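Local structure of protein ApaG (Shewanella oneidensis, 1TZA) at residues G67-T72 with T79-T84. The protein is of unknown function, a member of the ApaG family whose beta-sandwich domain belongs to the immunoglobulin-like E-set clan. Numbering follows the deposited sequence.
Sequences GVVGET and TAYQYT
The CA atoms of Val69 and Tyr83 are the nearest across the contact, 7.7 Å apart, and no backbone hydrogen bond joins the type I' turn from Val68 to Glu71 to strand residues 79-84; side chains carry most of the contact. Two backbone bonds close that turn, Val68 N to Glu71 O and Glu71 N to Val68 O, both 2.9 Å. Val68 lies over one face of the Tyr83 ring: its CB is 3.8 Å from the centroid and 15° off the ring normal, a CH-pi contact, while CG1 reaches Tyr83 CZ at 3.5 Å. Tyr83 stands on strand 79-89 of one sheet of the sandwich, and its hydroxyl hydrogen-bonds Tyr100 OH on strand 93-104 of the other, so the side chain spans the two. A leucine in place of Tyr83 would probably leave Tyr100 without this partner and Val68 without a flat face to lie on. Val69 CG1 comes obliquely to the same ring, 3.8 Å from Tyr83 CD1. With CG anti to the backbone N (chi1 169°), Tyr81 extends toward Glu71, and the two meet tip to tip; Tyr81 OH donates to Glu71 OE1 at 2.7 Å, arriving 73° out of the carboxylate plane. From the second subunit, Ile17 packs on Val69, and OE2 of Glu18 of that subunit accepts a hydrogen bond from Val69 N.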
ATOM      1  N   GLY A  67      -7.919 -16.319  -1.237  1.00 11.77           N
ATOM      2  CA  GLY A  67      -8.562 -15.093  -1.669  1.00  8.20           C
ATOM      3  C   GLY A  67      -7.643 -13.931  -1.967  1.00  6.13           C
ATOM      4  O   GLY A  67      -6.482 -14.108  -2.339  1.00  3.96           O
ATOM      5  N   VAL A  68      -8.205 -12.736  -1.811  1.00  3.15           N
ATOM      6  CA  VAL A  68      -7.515 -11.487  -2.023  1.00  1.88           C
ATOM      7  C   VAL A  68      -7.951 -10.574  -0.894  1.00  3.17           C
ATOM      8  O   VAL A  68      -9.119 -10.565  -0.507  1.00  4.60           O
ATOM      9  CB  VAL A  68      -7.882 -10.834  -3.381  1.00  3.28           C
ATOM     10  CG1 VAL A  68      -7.292 -11.637  -4.529  1.00  1.00           C
ATOM     11  CG2 VAL A  68      -9.398 -10.721  -3.521  1.00  1.38           C
ATOM     12  N   VAL A  69      -7.002  -9.812  -0.370  1.00  3.08           N
ATOM     13  CA  VAL A  69      -7.228  -8.896   0.738  1.00  3.39           C
ATOM     14  C   VAL A  69      -8.245  -9.355   1.788  1.00  5.19           C
ATOM     15  O   VAL A  69      -9.136  -8.600   2.196  1.00  4.44           O
ATOM     16  CB  VAL A  69      -7.592  -7.473   0.227  1.00  4.51           C
ATOM     17  CG1 VAL A  69      -6.439  -6.927  -0.614  1.00  1.00           C
ATOM     18  CG2 VAL A  69      -8.891  -7.495  -0.566  1.00  2.78           C
ATOM     19  N   GLY A  70      -8.107 -10.604   2.221  1.00  5.73           N
ATOM     20  CA  GLY A  70      -8.978 -11.122   3.259  1.00  9.39           C
ATOM     21  C   GLY A  70     -10.299 -11.759   2.881  1.00  9.75           C
ATOM     22  O   GLY A  70     -11.000 -12.273   3.751  1.00  8.86           O
ATOM     23  N   GLU A  71     -10.663 -11.728   1.608  1.00 11.23           N
ATOM     24  CA  GLU A  71     -11.916 -12.352   1.216  1.00 10.33           C
ATOM     25  C   GLU A  71     -11.812 -13.197  -0.035  1.00 10.19           C
ATOM     26  O   GLU A  71     -10.901 -13.031  -0.849  1.00  8.47           O
ATOM     27  CB  GLU A  71     -13.021 -11.307   1.020  1.00 10.44           C
ATOM     28  CG  GLU A  71     -12.689 -10.188   0.056  1.00  7.57           C
ATOM     29  CD  GLU A  71     -13.930  -9.579  -0.582  1.00  8.20           C
ATOM     30  OE1 GLU A  71     -13.957  -8.349  -0.812  1.00  6.90           O
ATOM     31  OE2 GLU A  71     -14.879 -10.334  -0.868  1.00  7.59           O
ATOM     32  N   THR A  72     -12.763 -14.119  -0.141  1.00 10.17           N
ATOM     33  CA  THR A  72     -12.919 -15.032  -1.261  1.00 10.00           C
ATOM     34  C   THR A  72     -14.255 -14.552  -1.831  1.00 10.69           C
ATOM     35  O   THR A  72     -15.316 -15.098  -1.510  1.00 11.80           O
ATOM     36  CB  THR A  72     -13.042 -16.505  -0.761  1.00 10.19           C
ATOM     37  OG1 THR A  72     -14.153 -16.625   0.135  1.00 10.51           O
ATOM     38  CG2 THR A  72     -11.780 -16.929  -0.023  1.00  9.53           C
ATOM     39  N   THR A  79     -20.271  -9.042 -14.013  1.00 11.67           N
ATOM     40  CA  THR A  79     -19.899  -8.176 -12.896  1.00 11.63           C
ATOM     41  C   THR A  79     -18.390  -8.064 -12.817  1.00 10.63           C
ATOM     42  O   THR A  79     -17.683  -9.025 -13.093  1.00 12.33           O
ATOM     43  CB  THR A  79     -20.423  -8.717 -11.542  1.00 12.02           C
ATOM     44  OG1 THR A  79     -21.844  -8.895 -11.614  1.00 13.90           O
ATOM     45  CG2 THR A  79     -20.099  -7.738 -10.415  1.00 11.82           C
ATOM     46  N   ALA A  80     -17.913  -6.883 -12.442  1.00 10.98           N
ATOM     47  CA  ALA A  80     -16.491  -6.609 -12.319  1.00 10.35           C
ATOM     48  C   ALA A  80     -16.140  -6.335 -10.868  1.00 11.89           C
ATOM     49  O   ALA A  80     -16.554  -5.320 -10.320  1.00 13.28           O
ATOM     50  CB  ALA A  80     -16.127  -5.403 -13.164  1.00  8.81           C
ATOM     51  N   TYR A  81     -15.378  -7.234 -10.251  1.00 12.51           N
ATOM     52  CA  TYR A  81     -14.966  -7.063  -8.863  1.00 11.74           C
ATOM     53  C   TYR A  81     -13.582  -6.437  -8.823  1.00 11.69           C
ATOM     54  O   TYR A  81     -12.635  -6.961  -9.410  1.00 10.83           O
ATOM     55  CB  TYR A  81     -14.954  -8.412  -8.127  1.00 14.79           C
ATOM     56  CG  TYR A  81     -14.282  -8.376  -6.767  1.00 16.90           C
ATOM     57  CD1 TYR A  81     -12.896  -8.467  -6.653  1.00 17.15           C
ATOM     58  CD2 TYR A  81     -15.030  -8.232  -5.596  1.00 17.99           C
ATOM     59  CE1 TYR A  81     -12.265  -8.414  -5.415  1.00 17.61           C
ATOM     60  CE2 TYR A  81     -14.409  -8.176  -4.344  1.00 17.18           C
ATOM     61  CZ  TYR A  81     -13.021  -8.268  -4.266  1.00 18.43           C
ATOM     62  OH  TYR A  81     -12.375  -8.198  -3.055  1.00 15.97           O
ATOM     63  N   GLN A  82     -13.472  -5.320  -8.116  1.00 10.81           N
ATOM     64  CA  GLN A  82     -12.216  -4.606  -7.998  1.00 11.64           C
ATOM     65  C   GLN A  82     -11.680  -4.607  -6.575  1.00 12.42           C
ATOM     66  O   GLN A  82     -12.442  -4.569  -5.605  1.00 13.62           O
ATOM     67  CB  GLN A  82     -12.395  -3.160  -8.457  1.00 12.46           C
ATOM     68  CG  GLN A  82     -11.195  -2.274  -8.180  1.00 13.76           C
ATOM     69  CD  GLN A  82     -11.428  -0.828  -8.575  1.00 15.04           C
ATOM     70  OE1 GLN A  82     -11.529  -0.502  -9.759  1.00 14.24           O
ATOM     71  NE2 GLN A  82     -11.519   0.051  -7.577  1.00 16.08           N
ATOM     72  N   TYR A  83     -10.357  -4.649  -6.460  1.00 11.67           N
ATOM     73  CA  TYR A  83      -9.695  -4.625  -5.167  1.00  9.93           C
ATOM     74  C   TYR A  83      -8.294  -4.055  -5.332  1.00 11.08           C
ATOM     75  O   TYR A  83      -7.718  -4.062  -6.426  1.00  7.82           O
ATOM     76  CB  TYR A  83      -9.637  -6.028  -4.565  1.00  7.83           C
ATOM     77  CG  TYR A  83      -8.464  -6.867  -4.996  1.00  8.45           C
ATOM     78  CD1 TYR A  83      -7.242  -6.786  -4.321  1.00  7.70           C
ATOM     79  CD2 TYR A  83      -8.583  -7.780  -6.041  1.00  6.35           C
ATOM     80  CE1 TYR A  83      -6.172  -7.604  -4.668  1.00  6.57           C
ATOM     81  CE2 TYR A  83      -7.518  -8.599  -6.402  1.00  7.31           C
ATOM     82  CZ  TYR A  83      -6.319  -8.510  -5.709  1.00  6.90           C
ATOM     83  OH  TYR A  83      -5.275  -9.333  -6.042  1.00  5.28           O
ATOM     84  N   THR A  84      -7.746  -3.559  -4.234  1.00 10.97           N
ATOM     85  CA  THR A  84      -6.425  -2.983  -4.275  1.00  9.91           C
ATOM     86  C   THR A  84      -5.545  -3.572  -3.188  1.00 10.42           C
ATOM     87  O   THR A  84      -5.993  -3.803  -2.067  1.00  9.45           O
ATOM     88  CB  THR A  84      -6.509  -1.456  -4.099  1.00 11.46           C
ATOM     89  OG1 THR A  84      -7.089  -0.878  -5.279  1.00 10.82           O
ATOM     90  CG2 THR A  84      -5.119  -0.855  -3.838  1.00  8.68           C
TER